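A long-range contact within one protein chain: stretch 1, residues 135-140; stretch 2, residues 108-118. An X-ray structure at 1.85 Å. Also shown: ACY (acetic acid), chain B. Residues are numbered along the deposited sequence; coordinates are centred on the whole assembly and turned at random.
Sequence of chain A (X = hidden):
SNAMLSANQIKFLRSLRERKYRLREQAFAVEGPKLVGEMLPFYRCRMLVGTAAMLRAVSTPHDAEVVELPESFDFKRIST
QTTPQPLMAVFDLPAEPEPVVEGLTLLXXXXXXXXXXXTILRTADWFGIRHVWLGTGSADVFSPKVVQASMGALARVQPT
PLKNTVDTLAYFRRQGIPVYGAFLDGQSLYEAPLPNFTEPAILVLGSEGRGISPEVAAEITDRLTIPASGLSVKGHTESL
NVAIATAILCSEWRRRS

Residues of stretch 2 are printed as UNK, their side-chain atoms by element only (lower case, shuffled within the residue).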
ATOM      1  N   GLY A 135       7.809  -6.923   0.468  1.00 28.63           N
ATOM      2  CA  GLY A 135       9.133  -7.532   0.455  1.00 28.50           C
ATOM      3  C   GLY A 135      10.045  -6.950  -0.596  1.00 30.08           C
ATOM      4  O   GLY A 135       9.716  -5.950  -1.235  1.00 30.06           O
ATOM      5  N   THR A 136      11.178  -7.625  -0.787  1.00 30.04           N
ATOM      6  CA  THR A 136      12.234  -7.244  -1.697  1.00 30.76           C
ATOM      7  C   THR A 136      11.716  -6.895  -3.082  1.00 30.04           C
ATOM      8  O   THR A 136      11.108  -7.728  -3.741  1.00 31.53           O
ATOM      9  CB  THR A 136      13.263  -8.416  -1.836  1.00 31.38           C
ATOM     10  OG1 THR A 136      13.833  -8.700  -0.553  1.00 34.23           O
ATOM     11  CG2 THR A 136      14.390  -8.086  -2.840  1.00 30.22           C
ATOM     12  N   GLY A 137      11.954  -5.665  -3.511  1.00 28.37           N
ATOM     13  CA  GLY A 137      11.676  -5.290  -4.881  1.00 28.55           C
ATOM     14  C   GLY A 137      10.236  -4.876  -5.147  1.00 28.10           C
ATOM     15  O   GLY A 137       9.902  -4.548  -6.276  1.00 29.66           O
ATOM     16  N   SER A 138       9.393  -4.867  -4.129  1.00 26.88           N
ATOM     17  CA  SER A 138       8.002  -4.387  -4.299  1.00 26.60           C
ATOM     18  C   SER A 138       7.928  -2.861  -4.456  1.00 26.34           C
ATOM     19  O   SER A 138       8.843  -2.137  -4.056  1.00 25.20           O
ATOM     20  CB  SER A 138       7.118  -4.874  -3.155  1.00 25.99           C
ATOM     21  OG  SER A 138       6.971  -6.287  -3.242  1.00 28.03           O
ATOM     22  N   ALA A 139       6.875  -2.383  -5.105  1.00 26.01           N
ATOM     23  CA  ALA A 139       6.692  -0.942  -5.349  1.00 27.19           C
ATOM     24  C   ALA A 139       6.635  -0.167  -4.037  1.00 27.73           C
ATOM     25  O   ALA A 139       6.242  -0.715  -3.008  1.00 28.02           O
ATOM     26  CB  ALA A 139       5.423  -0.695  -6.180  1.00 26.63           C
ATOM     27  N   ASP A 140       7.044   1.097  -4.073  1.00 28.04           N
ATOM     28  CA  ASP A 140       7.012   1.962  -2.893  1.00 29.37           C
ATOM     29  C   ASP A 140       5.569   2.463  -2.681  1.00 30.05           C
ATOM     30  O   ASP A 140       5.070   3.236  -3.494  1.00 30.84           O
ATOM     31  CB  ASP A 140       7.985   3.152  -3.100  1.00 29.81           C
ATOM     32  CG  ASP A 140       8.063   4.101  -1.897  1.00 29.87           C
ATOM     33  OD1 ASP A 140       7.312   3.960  -0.914  1.00 35.03           O
ATOM     34  OD2 ASP A 140       8.912   5.009  -1.936  1.00 37.98           O
ATOM     35  N   UNK A 108       3.673  -9.023  -0.045  1.00 30.25           N
ATOM     36  CA  UNK A 108       3.917  -8.883  -1.478  1.00 31.86           C
ATOM     37  C   UNK A 108       5.397  -9.103  -1.710  1.00 31.65           C
ATOM     38  O   UNK A 108       6.220  -8.263  -1.336  1.00 32.18           O
ATOM     39  c   UNK A 108       1.768  -5.828  -2.447  1.00 36.30           C
ATOM     40  c   UNK A 108       2.086  -7.059  -1.611  1.00 33.83           C
ATOM     41  c   UNK A 108       1.068  -8.202  -1.874  1.00 34.10           C
ATOM     42  c   UNK A 108       3.515  -7.489  -1.955  1.00 32.26           C
ATOM     43  N   UNK A 109       5.741 -10.235  -2.324  1.00 31.99           N
ATOM     44  CA  UNK A 109       7.164 -10.596  -2.578  1.00 32.39           C
ATOM     45  C   UNK A 109       7.549 -10.179  -3.999  1.00 32.70           C
ATOM     46  O   UNK A 109       7.253 -10.918  -4.944  1.00 32.96           O
ATOM     47  o   UNK A 109       8.976 -13.773  -3.134  1.00 33.70           O
ATOM     48  o   UNK A 109       9.729 -11.796  -2.552  1.00 34.29           O
ATOM     49  c   UNK A 109       8.781 -12.588  -2.743  1.00 33.71           C
ATOM     50  c   UNK A 109       7.352 -12.126  -2.451  1.00 32.29           C
ATOM     51  N   UNK A 110       8.198  -9.027  -4.159  1.00 32.24           N
ATOM     52  CA  UNK A 110       8.674  -8.593  -5.482  1.00 31.55           C
ATOM     53  C   UNK A 110       7.554  -8.210  -6.440  1.00 30.52           C
ATOM     54  O   UNK A 110       7.656  -8.421  -7.652  1.00 30.39           O
ATOM     55  N   UNK A 111       6.491  -7.612  -5.899  1.00 30.52           N
ATOM     56  CA  UNK A 111       5.374  -7.121  -6.707  1.00 30.23           C
ATOM     57  C   UNK A 111       5.752  -5.683  -7.084  1.00 30.70           C
ATOM     58  O   UNK A 111       5.503  -4.722  -6.331  1.00 29.62           O
ATOM     59  c   UNK A 111       4.039  -7.195  -5.954  1.00 30.19           C
ATOM     60  c   UNK A 111       2.898  -6.589  -6.808  1.00 30.01           C
ATOM     61  c   UNK A 111       3.703  -8.645  -5.636  1.00 30.18           C
ATOM     62  N   UNK A 112       6.405  -5.562  -8.236  1.00 30.76           N
ATOM     63  CA  UNK A 112       7.069  -4.316  -8.619  1.00 31.17           C
ATOM     64  C   UNK A 112       6.114  -3.298  -9.209  1.00 30.85           C
ATOM     65  O   UNK A 112       6.357  -2.106  -9.129  1.00 30.11           O
ATOM     66  n   UNK A 112      11.336  -6.282  -8.827  1.00 41.50           N
ATOM     67  c   UNK A 112       9.011  -5.805  -9.232  1.00 36.22           C
ATOM     68  o   UNK A 112      10.771  -5.220 -10.743  1.00 42.27           O
ATOM     69  c   UNK A 112      10.449  -5.746  -9.668  1.00 41.78           C
ATOM     70  c   UNK A 112       8.220  -4.574  -9.596  1.00 32.69           C
ATOM     71  N   UNK A 113       5.033  -3.758  -9.810  1.00 31.14           N
ATOM     72  CA  UNK A 113       4.183  -2.845 -10.552  1.00 31.45           C
ATOM     73  C   UNK A 113       3.349  -1.964  -9.616  1.00 31.74           C
ATOM     74  O   UNK A 113       2.591  -2.471  -8.801  1.00 31.19           O
ATOM     75  o   UNK A 113       1.199  -2.580 -12.073  1.00 34.55           O
ATOM     76  c   UNK A 113       2.408  -2.680 -12.341  1.00 32.46           C
ATOM     77  c   UNK A 113       3.274  -3.612 -11.506  1.00 31.76           C
ATOM     78  o   UNK A 113       2.944  -2.029 -13.238  1.00 33.65           O
ATOM     79  N   UNK A 114       3.509  -0.633  -9.729  1.00 32.14           N
ATOM     80  CA  UNK A 114       2.731   0.319  -8.930  1.00 32.22           C
ATOM     81  C   UNK A 114       1.225   0.139  -9.080  1.00 32.43           C
ATOM     82  O   UNK A 114       0.500   0.221  -8.089  1.00 32.33           O
ATOM     83  c   UNK A 114       4.494   0.046 -10.590  1.00 31.87           C
ATOM     84  c   UNK A 114       3.185   1.691  -9.474  1.00 31.80           C
ATOM     85  c   UNK A 114       4.505   1.438 -10.060  1.00 32.56           C
ATOM     86  N   UNK A 115       0.760  -0.102 -10.310  1.00 32.75           N
ATOM     87  CA  UNK A 115      -0.660  -0.373 -10.555  1.00 32.83           C
ATOM     88  C   UNK A 115      -1.169  -1.547  -9.747  1.00 33.23           C
ATOM     89  O   UNK A 115      -2.206  -1.437  -9.074  1.00 32.86           O
ATOM     90  N   UNK A 116      -0.455  -2.676  -9.821  1.00 32.71           N
ATOM     91  CA  UNK A 116      -0.819  -3.877  -9.082  1.00 32.79           C
ATOM     92  C   UNK A 116      -0.839  -3.616  -7.572  1.00 33.35           C
ATOM     93  O   UNK A 116      -1.771  -4.056  -6.884  1.00 32.35           O
ATOM     94  c   UNK A 116       0.120  -5.052  -9.410  1.00 32.27           C
ATOM     95  n   UNK A 116       0.926  -6.233 -11.386  1.00 34.75           N
ATOM     96  c   UNK A 116      -0.099  -5.596 -10.816  1.00 34.47           C
ATOM     97  o   UNK A 116      -1.167  -5.418 -11.396  1.00 34.22           O
ATOM     98  N   UNK A 117       0.160  -2.878  -7.064  1.00 32.51           N
ATOM     99  CA  UNK A 117       0.235  -2.655  -5.617  1.00 31.99           C
ATOM    100  C   UNK A 117      -0.952  -1.811  -5.152  1.00 32.01           C
ATOM    101  O   UNK A 117      -1.588  -2.134  -4.146  1.00 31.15           O
ATOM    102  c   UNK A 117       2.756  -3.081  -5.356  1.00 31.13           C
ATOM    103  c   UNK A 117       1.600  -2.055  -5.154  1.00 32.82           C
ATOM    104  c   UNK A 117       1.539  -1.621  -3.676  1.00 32.08           C
ATOM    105  N   UNK A 118      -1.272  -0.759  -5.908  1.00 31.66           N
ATOM    106  CA  UNK A 118      -2.440   0.075  -5.618  1.00 31.20           C
ATOM    107  C   UNK A 118      -3.728  -0.724  -5.604  1.00 32.11           C
ATOM    108  O   UNK A 118      -4.584  -0.537  -4.726  1.00 31.41           O
TER
HETATM  109  C   ACY B 301       4.098  -7.548 -10.632  1.00 38.64           C
HETATM  110  O   ACY B 301       3.685  -6.528 -10.124  1.00 36.60           O
HETATM  111  OXT ACY B 301       3.383  -8.445 -11.214  1.00 41.03           O
HETATM  112  CH3 ACY B 301       5.578  -7.682 -10.498  1.00 38.75           C
HETATM  113  O   HOH W   1      10.631 -10.507  -0.547  1.00 41.82           O
HETATM  114  O   HOH W   2      11.461 -10.884  -4.587  1.00 49.97           O

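Position 108 carries four carbons, forked at the second, and lies on a strand. Its backbone O takes two hydrogen bonds from stretch 1, from G135 N at 2.8 Å and from S138 OG at 2.8 Å, while its CB lies 3.9 Å from S138 OG. The fork beyond CB makes it leucine, L108.

Position 109 has two carbons, the second bearing two oxygens: an aspartate, D109. Its CA-to-CB bond points away, yet its end comes nearer, and OD1 accepts from two waters. One of them accepts from T136 N, 2.9 Å from the water O; the other donates to T136 O.

Position 110 has no side-chain atoms, and its CA packs 3.1 Å from T136 O. It is glycine, G110, as its positive phi (69°) favours; an ideal CB would point away from stretch 1.

Position 111 has one carbon carrying two more, hence V111, chi1 t. Its backbone does the work: N donates to S138 OG (3.0 Å), and O accepts from A139 N (3.0 Å).

Position 112 shows three carbons, the third with one O and one N, so glutamine, Q112. Its CG lies 3.3 Å from G137 O, and its backbone O is 3.4 Å from A139 CB.

Position 113 has two carbons and a terminal pair of oxygens, and covers nothing of stretch 1. This is D113, the N-cap: its OD2 accepts from the backbone N of 116 at 2.8 Å.

Position 114 closes three carbons onto its own N: proline, P114, in the first turn of the helix, with CA 4.0 Å from A139 CB.

Position 115 has no side chain and touches nothing across; it is G115, where an ideal CB would clash with D113 OD2 at 2.9 Å.

Position 116 has two carbons, then one O and one N, out of reach of stretch 1. It is asparagine, N116; its ND2 and D113 N both donate to the acetate O, at 3.0 and 3.1 Å.

Position 117, one carbon bearing two, points toward stretch 1. It is V117, with CG2 3.7 Å from A139 CB.

Position 118 is bare and out of reach: G118.

The rule is a turn docked on a loop through backbone polar groups. The type II turn from G135 to S138 brings G135 N and S138 OG together at L108 O. The serine hydroxyl, donating there and accepting from V111 N, links two points of the opposing backbone. A139 then adds a backbone bond and sets its methyl against the start of the capped helix.

Stretch 2 (108-118) LDGVQDPGNVG
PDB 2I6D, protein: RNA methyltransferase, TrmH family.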